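Local coordinates for protein ORF98 PTP-2 (Cydia pomonella granulosis virus, PDB 6I28) that probably removes phosphate from phosphotyrosine and phosphoserine or phosphothreonine in proteins, as a viral member of the dual-specificity phosphatase family, at residues V43-S48 / V100-H105; L65-E70 / E83-Y88; D71-G76 / S143-E148. One frame throughout, in Å; residues are numbered along the deposited sequence.

Following the chain from the N terminus, the first segment met is 43-48, on strand 41-46, and contact 1 later brings strand 100-103 alongside it, closing a long loop. Nested inside that loop is contact 2, which lays helix 82-95 over strand 64-68, the edge strand next to 41-46; backbone bonds of Ser44 to Leu65 and Val67 join the two contacts within one sheet. Contact 3 starts just after this strand, at 71-76, and closes only at 143-148, so along the chain it crosses both others. It ties the loop that follows the edge strand to the beginning of helix 144-151, while contacts 1 and 2 build the sheet and one of its helical layers.

Contact 1: V43-S48 / V100-H105; sequences VSLIDS and VLIHCH
Ser44 and His103 meet through their polar ends, with Ser44 OG at the edge of the imidazole, 2.6 Å from His103 NE2, in a short hydrogen bond that either could donate. Traced outward from CB, the histidine begins with CG between its own backbone N and carbonyl carbon (chi1 84°). On one branch, CD2 passes Ser44 CA at 3.7 Å. On the other, ND1 donates to the Cys104 carbonyl oxygen at 3.0 Å, using a lone pair in the carbonyl plane, and CE1 packs against Ile46 CG2. NE2 at the tip completes the grip, so bonds at both ring nitrogens fix the rotation of the ring. Ser44 OG is itself shared with His64 NE2.

Beneath this, the segments 43-46 and 100-103 run parallel, their axes 4° apart. Val43 N donates to Leu101 O, His103 N to Val43 O and Leu45 N to His103 O, the last at 2.9 Å. Leu45 O is buried with no hydrogen-bond donor in the model; Cys104 CA makes a CA-H...O contact to it at 3.4 Å. Beyond the strands, Ile46 CG2 lies over one face of the His105 ring, while Asp47 OD1, salt-bridged to Arg110, approaches its edge, the carboxylate turned 83° from the ring. The His105 side chain also comes within about 3 Å of a bound calcium ion. A histidine that holds the carbonyl of the following cysteine, where a central parallel strand runs into the phosphate-binding loop, is characteristic of the HCxxGxxR signature of protein tyrosine phosphatases, in which Cys104 probably occupies the nucleophile position.

Contact 2: L65-E70 / E83-Y88; sequences LHVHCE and EMLFNY
Leu65 lays its CD2 methyl over one face of the Tyr88 ring, 3.7 Å from the centroid and 19° off the normal, a CH-pi contact displaced toward CG. The two side chains slide past each other in opposite directions, which sets Leu65 CB near Tyr88 CZ, 3.8 Å away at the phenol end. In both residues CG is anti to the backbone N (Leu65 chi1 -178°), which carries it on toward the other segment. The phenol oxygen is held beyond the contact by a hydrogen bond to Gly62 O.

The same Leu65 methyl is met by two further residues of the helix: Leu85 CD2 touches it at 3.7 Å, and Met84 SD lies 3.8 Å from it. Met84 is bent at both chi2 and chi3, and its terminal CE goes on to meet Val67 CG2 at 3.8 Å. Val67 reaches toward Met84 and Leu85 tip to tip, and Leu85 CD2 touches both strand residues. Side chains from successive turns of the helix, Met84 and Leu85 with Tyr88, thus interlock with alternate residues of the strand. Leu85 also rests on Val43 of the neighbouring strand and on Leu114 of helix 110-123.

Strand segment 65-68 and helix segment 83-88 run nearly antiparallel, their axes 10.8 Å apart at closest approach. The chain continues from this helix into the parallel strand 100-103, making the arrangement a beta-alpha-beta crossover of the alpha/beta phosphatase fold.

Contact 3: D71-G76 / S143-E148; sequences DDAKCG and SEHFVE
The loop after strand 64-68, which in related phosphatases carries the general-acid aspartate, meets the start of helix 144-151 where Asp71 comes up against Ser143. Ser143 OG donates to Asp71 OD1 at 2.7 Å, on the syn lone pair. Ser143 holds the N-cap position, yet its side chain makes no capping bond. Ser109, within the phosphate-binding signature loop, bonds through its OG to both Asp71 OD2 and Ser143 OG, so this loop, the signature loop and the helix start converge on one polar cluster.

Alongside, the His145 ring has Ala73 CA over the centre of one face at 3.7 Å, a CH-pi contact only 6° off the normal, while Phe146 CG lies above the opposite face, toward the rim. Asp71 OD1 comes to the ring edge, 3.5 Å from His145 CE1, and also lies 3.6 Å from Phe146 CE2. A type I beta turn from Asp72 to Cys75, closed by Cys75 N to Asp72 O, presents Ala73 to the histidine. One water bridges the segments, accepting from Asp72 N and hydrogen-bonded to His145 NE2 at 2.8 Å.

Contact 1: V43-S48 / V100-H105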
loop_
_atom_site.group_PDB
_atom_site.type_symbol
_atom_site.label_atom_id
_atom_site.label_comp_id
_atom_site.label_asym_id
_atom_site.label_seq_id
_atom_site.Cartn_x
_atom_site.Cartn_y
_atom_site.Cartn_z
ATOM N N VAL A 43 -2.223 1.546 -7.345
ATOM C CA VAL A 43 -1.600 0.232 -7.231
ATOM C C VAL A 43 -2.707 -0.753 -6.855
ATOM O O VAL A 43 -3.252 -0.704 -5.733
ATOM C CB VAL A 43 -0.474 0.200 -6.175
ATOM C CG1 VAL A 43 0.126 -1.173 -6.011
ATOM C CG2 VAL A 43 0.567 1.223 -6.533
ATOM N N SER A 44 -2.900 -1.734 -7.668
ATOM C CA SER A 44 -3.953 -2.743 -7.505
ATOM C C SER A 44 -3.281 -4.030 -7.044
ATOM O O SER A 44 -2.529 -4.679 -7.802
ATOM C CB SER A 44 -4.723 -2.971 -8.813
ATOM O OG SER A 44 -5.438 -1.849 -9.291
ATOM N N LEU A 45 -3.572 -4.442 -5.825
ATOM C CA LEU A 45 -3.039 -5.662 -5.230
ATOM C C LEU A 45 -4.222 -6.622 -5.096
ATOM O O LEU A 45 -4.886 -6.709 -4.053
ATOM C CB LEU A 45 -2.427 -5.357 -3.918
ATOM C CG LEU A 45 -1.249 -4.399 -3.928
ATOM C CD1 LEU A 45 -0.786 -4.283 -2.472
ATOM C CD2 LEU A 45 -0.198 -4.790 -4.847
ATOM N N ILE A 46 -4.530 -7.312 -6.187
ATOM C CA ILE A 46 -5.714 -8.159 -6.251
ATOM C C ILE A 46 -5.411 -9.479 -6.942
ATOM O O ILE A 46 -4.475 -9.593 -7.734
ATOM C CB ILE A 46 -6.907 -7.471 -6.958
ATOM C CG1 ILE A 46 -6.560 -7.147 -8.419
ATOM C CG2 ILE A 46 -7.276 -6.155 -6.267
ATOM C CD1 ILE A 46 -7.628 -6.443 -9.190
ATOM N N ASP A 47 -6.251 -10.474 -6.617
ATOM C CA ASP A 47 -6.199 -11.804 -7.223
ATOM C C ASP A 47 -7.263 -11.964 -8.301
ATOM O O ASP A 47 -7.305 -13.000 -8.959
ATOM C CB ASP A 47 -6.398 -12.890 -6.118
ATOM C CG ASP A 47 -7.702 -12.723 -5.308
ATOM O OD1 ASP A 47 -7.782 -11.785 -4.476
ATOM O OD2 ASP A 47 -8.613 -13.602 -5.464
ATOM N N SER A 48 -8.107 -10.946 -8.505
ATOM C CA SER A 48 -9.132 -10.938 -9.538
ATOM C C SER A 48 -8.581 -10.272 -10.797
ATOM O O SER A 48 -7.413 -9.880 -10.857
ATOM C CB SER A 48 -10.396 -10.237 -9.031
ATOM O OG SER A 48 -10.188 -8.893 -8.612
ATOM N N VAL A 100 -1.038 8.437 -4.398
ATOM C CA VAL A 100 -1.231 7.043 -4.803
ATOM C C VAL A 100 -2.413 6.450 -4.039
ATOM O O VAL A 100 -2.481 6.559 -2.814
ATOM C CB VAL A 100 0.029 6.198 -4.544
ATOM C CG1 VAL A 100 -0.109 4.820 -5.109
ATOM C CG2 VAL A 100 1.257 6.817 -5.148
ATOM N N LEU A 101 -3.313 5.797 -4.762
ATOM C CA LEU A 101 -4.333 4.937 -4.188
ATOM C C LEU A 101 -3.792 3.505 -4.256
ATOM O O LEU A 101 -3.588 2.974 -5.336
ATOM C CB LEU A 101 -5.672 5.041 -4.909
ATOM C CG LEU A 101 -6.637 3.913 -4.539
ATOM C CD1 LEU A 101 -6.966 3.932 -2.984
ATOM C CD2 LEU A 101 -7.913 3.939 -5.390
ATOM N N ILE A 102 -3.588 2.885 -3.108
ATOM C CA ILE A 102 -3.264 1.461 -3.001
ATOM C C ILE A 102 -4.536 0.714 -2.585
ATOM O O ILE A 102 -5.183 1.027 -1.577
ATOM C CB ILE A 102 -2.154 1.182 -1.984
ATOM C CG1 ILE A 102 -0.870 1.988 -2.239
ATOM C CG2 ILE A 102 -1.828 -0.344 -1.983
ATOM C CD1 ILE A 102 -0.040 2.102 -0.948
ATOM N N HIS A 103 -4.966 -0.247 -3.373
ATOM C CA HIS A 103 -6.210 -0.934 -3.082
ATOM C C HIS A 103 -6.078 -2.447 -3.266
ATOM O O HIS A 103 -5.293 -2.947 -4.089
ATOM C CB HIS A 103 -7.382 -0.435 -3.954
ATOM C CG HIS A 103 -7.475 -1.067 -5.321
ATOM N ND1 HIS A 103 -8.220 -2.196 -5.590
ATOM C CD2 HIS A 103 -6.903 -0.712 -6.500
ATOM C CE1 HIS A 103 -8.114 -2.499 -6.872
ATOM N NE2 HIS A 103 -7.318 -1.619 -7.446
ATOM N N CYS A 104 -6.888 -3.169 -2.516
ATOM C CA CYS A 104 -7.126 -4.591 -2.690
ATOM C C CYS A 104 -8.628 -4.787 -2.791
ATOM O O CYS A 104 -9.309 -4.047 -3.530
ATOM C CB CYS A 104 -6.458 -5.394 -1.576
ATOM S SG CYS A 104 -6.795 -4.930 0.117
ATOM N N HIS A 105 -9.185 -5.774 -2.094
ATOM C CA HIS A 105 -10.638 -5.973 -2.105
ATOM C C HIS A 105 -11.329 -5.338 -0.908
ATOM O O HIS A 105 -12.376 -4.723 -1.068
ATOM C CB HIS A 105 -10.954 -7.468 -2.185
ATOM C CG HIS A 105 -10.866 -8.006 -3.579
ATOM N ND1 HIS A 105 -11.478 -7.395 -4.650
ATOM C CD2 HIS A 105 -10.202 -9.064 -4.092
ATOM C CE1 HIS A 105 -11.224 -8.069 -5.757
ATOM N NE2 HIS A 105 -10.453 -9.089 -5.445
#

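Contact 2: L65-E70 / E83-Y88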
loop_
_atom_site.group_PDB
_atom_site.type_symbol
_atom_site.label_atom_id
_atom_site.label_comp_id
_atom_site.label_asym_id
_atom_site.label_seq_id
_atom_site.Cartn_x
_atom_site.Cartn_y
_atom_site.Cartn_z
ATOM N N LEU A 65 -0.316 0.345 -11.737
ATOM C CA LEU A 65 0.451 -0.856 -11.489
ATOM C C LEU A 65 -0.427 -1.919 -10.848
ATOM O O LEU A 65 -1.156 -1.642 -9.900
ATOM C CB LEU A 65 1.603 -0.547 -10.538
ATOM C CG LEU A 65 2.585 -1.661 -10.160
ATOM C CD1 LEU A 65 3.145 -2.163 -11.474
ATOM C CD2 LEU A 65 3.707 -1.219 -9.258
ATOM N N HIS A 66 -0.274 -3.143 -11.297
ATOM C CA HIS A 66 -0.970 -4.309 -10.771
ATOM C C HIS A 66 0.052 -5.355 -10.361
ATOM O O HIS A 66 0.945 -5.682 -11.141
ATOM C CB HIS A 66 -1.910 -4.907 -11.844
ATOM C CG HIS A 66 -2.492 -6.234 -11.474
ATOM N ND1 HIS A 66 -2.416 -7.343 -12.294
ATOM C CD2 HIS A 66 -3.145 -6.640 -10.358
ATOM C CE1 HIS A 66 -3.007 -8.371 -11.712
ATOM N NE2 HIS A 66 -3.445 -7.972 -10.530
ATOM N N VAL A 67 -0.098 -5.918 -9.164
ATOM C CA VAL A 67 0.561 -7.159 -8.791
ATOM C C VAL A 67 -0.520 -8.179 -8.434
ATOM O O VAL A 67 -1.324 -7.937 -7.518
ATOM C CB VAL A 67 1.530 -6.988 -7.600
ATOM C CG1 VAL A 67 2.079 -8.347 -7.219
ATOM C CG2 VAL A 67 2.669 -6.051 -7.929
ATOM N N HIS A 68 -0.539 -9.304 -9.138
ATOM C CA HIS A 68 -1.427 -10.396 -8.791
ATOM C C HIS A 68 -0.934 -11.080 -7.524
ATOM O O HIS A 68 0.146 -11.693 -7.523
ATOM C CB HIS A 68 -1.469 -11.404 -9.925
ATOM C CG HIS A 68 -2.416 -12.530 -9.689
ATOM N ND1 HIS A 68 -2.075 -13.657 -8.961
ATOM C CD2 HIS A 68 -3.688 -12.721 -10.110
ATOM C CE1 HIS A 68 -3.102 -14.485 -8.933
ATOM N NE2 HIS A 68 -4.086 -13.948 -9.636
ATOM N N CYS A 69 -1.712 -10.999 -6.452
ATOM C CA CYS A 69 -1.298 -11.600 -5.191
ATOM C C CYS A 69 -2.532 -11.938 -4.376
ATOM O O CYS A 69 -3.522 -11.207 -4.389
ATOM C CB CYS A 69 -0.395 -10.688 -4.343
ATOM S SG CYS A 69 -1.053 -8.966 -4.138
ATOM N N GLU A 70 -2.436 -13.029 -3.641
ATOM C CA GLU A 70 -3.472 -13.501 -2.735
ATOM C C GLU A 70 -3.168 -13.040 -1.315
ATOM O O GLU A 70 -2.049 -12.614 -0.997
ATOM C CB GLU A 70 -3.575 -15.031 -2.787
ATOM C CG GLU A 70 -4.190 -15.506 -4.073
ATOM C CD GLU A 70 -4.032 -16.975 -4.228
ATOM O OE1 GLU A 70 -4.099 -17.672 -3.196
ATOM O OE2 GLU A 70 -3.828 -17.444 -5.367
ATOM N N GLU A 83 9.928 -4.906 -2.790
ATOM C CA GLU A 83 10.951 -3.923 -3.166
ATOM C C GLU A 83 10.536 -3.147 -4.409
ATOM O O GLU A 83 10.566 -1.911 -4.407
ATOM C CB GLU A 83 12.297 -4.591 -3.389
ATOM C CG GLU A 83 13.374 -3.585 -3.710
ATOM C CD GLU A 83 13.806 -2.769 -2.520
ATOM O OE1 GLU A 83 13.478 -3.174 -1.384
ATOM O OE2 GLU A 83 14.485 -1.726 -2.734
ATOM N N MET A 84 10.088 -3.839 -5.452
ATOM C CA MET A 84 9.593 -3.171 -6.653
ATOM C C MET A 84 8.425 -2.246 -6.315
ATOM O O MET A 84 8.381 -1.080 -6.726
ATOM C CB MET A 84 9.187 -4.231 -7.693
ATOM C CG MET A 84 8.681 -3.690 -9.027
ATOM S SD MET A 84 6.927 -3.183 -8.908
ATOM C CE MET A 84 6.102 -4.784 -8.895
ATOM N N LEU A 85 7.505 -2.698 -5.465
ATOM C CA LEU A 85 6.366 -1.861 -5.123
ATOM C C LEU A 85 6.807 -0.615 -4.368
ATOM O O LEU A 85 6.332 0.490 -4.623
ATOM C CB LEU A 85 5.388 -2.667 -4.277
ATOM C CG LEU A 85 4.554 -3.672 -5.098
ATOM C CD1 LEU A 85 3.922 -4.674 -4.164
ATOM C CD2 LEU A 85 3.471 -2.945 -5.960
ATOM N N PHE A 86 7.671 -0.790 -3.379
ATOM C CA PHE A 86 8.211 0.366 -2.674
ATOM C C PHE A 86 8.831 1.398 -3.600
ATOM O O PHE A 86 8.560 2.606 -3.472
ATOM C CB PHE A 86 9.225 -0.032 -1.606
ATOM C CG PHE A 86 9.817 1.158 -0.887
ATOM C CD1 PHE A 86 9.159 1.751 0.172
ATOM C CD2 PHE A 86 10.970 1.765 -1.358
ATOM C CE1 PHE A 86 9.672 2.839 0.765
ATOM C CE2 PHE A 86 11.460 2.878 -0.758
ATOM C CZ PHE A 86 10.832 3.364 0.355
ATOM N N ASN A 87 9.680 0.939 -4.525
ATOM C CA ASN A 87 10.368 1.839 -5.440
ATOM C C ASN A 87 9.397 2.516 -6.368
ATOM O O ASN A 87 9.553 3.707 -6.660
ATOM C CB ASN A 87 11.400 1.074 -6.204
ATOM C CG ASN A 87 12.569 0.735 -5.360
ATOM O OD1 ASN A 87 12.955 1.501 -4.502
ATOM N ND2 ASN A 87 13.150 -0.428 -5.593
ATOM N N TYR A 88 8.341 1.814 -6.796
ATOM C CA TYR A 88 7.299 2.460 -7.581
ATOM C C TYR A 88 6.638 3.595 -6.807
ATOM O O TYR A 88 6.515 4.737 -7.283
ATOM C CB TYR A 88 6.281 1.431 -8.000
ATOM C CG TYR A 88 5.187 1.961 -8.873
ATOM C CD1 TYR A 88 5.365 2.105 -10.253
ATOM C CD2 TYR A 88 3.969 2.348 -8.334
ATOM C CE1 TYR A 88 4.347 2.574 -11.009
ATOM C CE2 TYR A 88 2.947 2.810 -9.116
ATOM C CZ TYR A 88 3.131 2.918 -10.471
ATOM O OH TYR A 88 2.069 3.419 -11.197
#

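Contact 3: D71-G76 / S143-E148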
loop_
_atom_site.group_PDB
_atom_site.type_symbol
_atom_site.label_atom_id
_atom_site.label_comp_id
_atom_site.label_asym_id
_atom_site.label_seq_id
_atom_site.Cartn_x
_atom_site.Cartn_y
_atom_site.Cartn_z
ATOM N N ASP A 71 -4.193 -13.099 -0.474
ATOM C CA ASP A 71 -4.059 -12.866 0.963
ATOM C C ASP A 71 -4.150 -14.267 1.563
ATOM O O ASP A 71 -5.226 -14.760 1.922
ATOM C CB ASP A 71 -5.089 -11.890 1.490
ATOM C CG ASP A 71 -4.832 -11.511 2.930
ATOM O OD1 ASP A 71 -4.138 -12.277 3.645
ATOM O OD2 ASP A 71 -5.332 -10.461 3.349
ATOM N N ASP A 72 -3.016 -14.933 1.611
ATOM C CA ASP A 72 -2.999 -16.336 1.977
ATOM C C ASP A 72 -1.578 -16.615 2.416
ATOM O O ASP A 72 -0.632 -16.278 1.693
ATOM C CB ASP A 72 -3.427 -17.225 0.811
ATOM C CG ASP A 72 -3.872 -18.598 1.281
ATOM O OD1 ASP A 72 -5.071 -18.963 1.126
ATOM O OD2 ASP A 72 -3.011 -19.305 1.829
ATOM N N ALA A 73 -1.431 -17.262 3.569
ATOM C CA ALA A 73 -0.125 -17.535 4.156
ATOM C C ALA A 73 0.760 -18.258 3.143
ATOM O O ALA A 73 1.967 -18.420 3.317
ATOM C CB ALA A 73 -0.231 -18.384 5.415
ATOM N N LYS A 74 0.162 -18.670 2.042
ATOM C CA LYS A 74 0.853 -19.499 1.044
ATOM C C LYS A 74 1.384 -18.680 -0.118
ATOM O O LYS A 74 2.366 -19.107 -0.720
ATOM C CB LYS A 74 -0.046 -20.524 0.543
ATOM C CG LYS A 74 -0.126 -21.599 1.546
ATOM C CD LYS A 74 -0.256 -22.736 0.724
ATOM C CE LYS A 74 -1.749 -22.989 0.789
ATOM N NZ LYS A 74 -1.836 -24.063 1.718
ATOM N N CYS A 75 0.723 -17.575 -0.470
ATOM C CA CYS A 75 1.189 -16.771 -1.584
ATOM C C CYS A 75 2.289 -15.828 -1.091
ATOM O O CYS A 75 2.069 -15.033 -0.169
ATOM C CB CYS A 75 0.022 -16.002 -2.202
ATOM S SG CYS A 75 0.395 -15.008 -3.650
ATOM N N GLY A 76 3.478 -15.941 -1.690
ATOM C CA GLY A 76 4.537 -14.985 -1.443
ATOM C C GLY A 76 4.591 -13.821 -2.413
ATOM O O GLY A 76 5.562 -13.059 -2.364
ATOM N N SER A 143 -3.201 -9.485 7.807
ATOM C CA SER A 143 -3.103 -10.880 8.202
ATOM C C SER A 143 -1.787 -11.158 8.913
ATOM O O SER A 143 -0.772 -10.508 8.662
ATOM C CB SER A 143 -3.217 -11.782 6.984
ATOM O OG SER A 143 -4.359 -11.429 6.208
ATOM N N GLU A 144 -1.806 -12.183 9.761
ATOM C CA GLU A 144 -0.640 -12.466 10.592
ATOM C C GLU A 144 0.633 -12.605 9.762
ATOM O O GLU A 144 1.697 -12.110 10.159
ATOM C CB GLU A 144 -0.856 -13.737 11.419
ATOM C CG GLU A 144 -1.452 -13.471 12.778
ATOM C CD GLU A 144 -1.515 -14.722 13.653
ATOM O OE1 GLU A 144 -2.581 -14.957 14.268
ATOM O OE2 GLU A 144 -0.499 -15.459 13.727
ATOM N N HIS A 145 0.563 -13.289 8.615
ATOM C CA HIS A 145 1.800 -13.481 7.854
ATOM C C HIS A 145 2.307 -12.177 7.242
ATOM O O HIS A 145 3.517 -12.025 7.013
ATOM C CB HIS A 145 1.634 -14.559 6.774
ATOM C CG HIS A 145 0.761 -14.164 5.629
ATOM N ND1 HIS A 145 -0.620 -14.124 5.724
ATOM C CD2 HIS A 145 1.058 -13.842 4.350
ATOM C CE1 HIS A 145 -1.131 -13.773 4.557
ATOM N NE2 HIS A 145 -0.133 -13.576 3.711
ATOM N N PHE A 146 1.420 -11.223 6.963
ATOM C CA PHE A 146 1.903 -9.906 6.533
ATOM C C PHE A 146 2.551 -9.158 7.701
ATOM O O PHE A 146 3.505 -8.402 7.501
ATOM C CB PHE A 146 0.794 -9.046 5.936
ATOM C CG PHE A 146 0.298 -9.530 4.622
ATOM C CD1 PHE A 146 1.167 -10.030 3.664
ATOM C CD2 PHE A 146 -1.033 -9.434 4.306
ATOM C CE1 PHE A 146 0.664 -10.517 2.473
ATOM C CE2 PHE A 146 -1.518 -9.887 3.071
ATOM C CZ PHE A 146 -0.648 -10.401 2.158
ATOM N N VAL A 147 2.011 -9.323 8.921
ATOM C CA VAL A 147 2.642 -8.721 10.104
ATOM C C VAL A 147 4.051 -9.259 10.291
ATOM O O VAL A 147 4.990 -8.496 10.550
ATOM C CB VAL A 147 1.772 -8.965 11.349
ATOM C CG1 VAL A 147 2.535 -8.524 12.612
ATOM C CG2 VAL A 147 0.436 -8.252 11.249
ATOM N N GLU A 148 4.238 -10.571 10.140
ATOM C CA GLU A 148 5.591 -11.104 10.274
ATOM C C GLU A 148 6.482 -10.644 9.115
ATOM O O GLU A 148 7.670 -10.388 9.307
ATOM C CB GLU A 148 5.554 -12.630 10.373
ATOM C CG GLU A 148 4.940 -13.157 11.668
ATOM C CD GLU A 148 5.593 -12.599 12.955
ATOM O OE1 GLU A 148 6.850 -12.640 13.075
ATOM O OE2 GLU A 148 4.839 -12.120 13.845
HETATM O O HOH W 1 -0.221 -13.603 0.883
#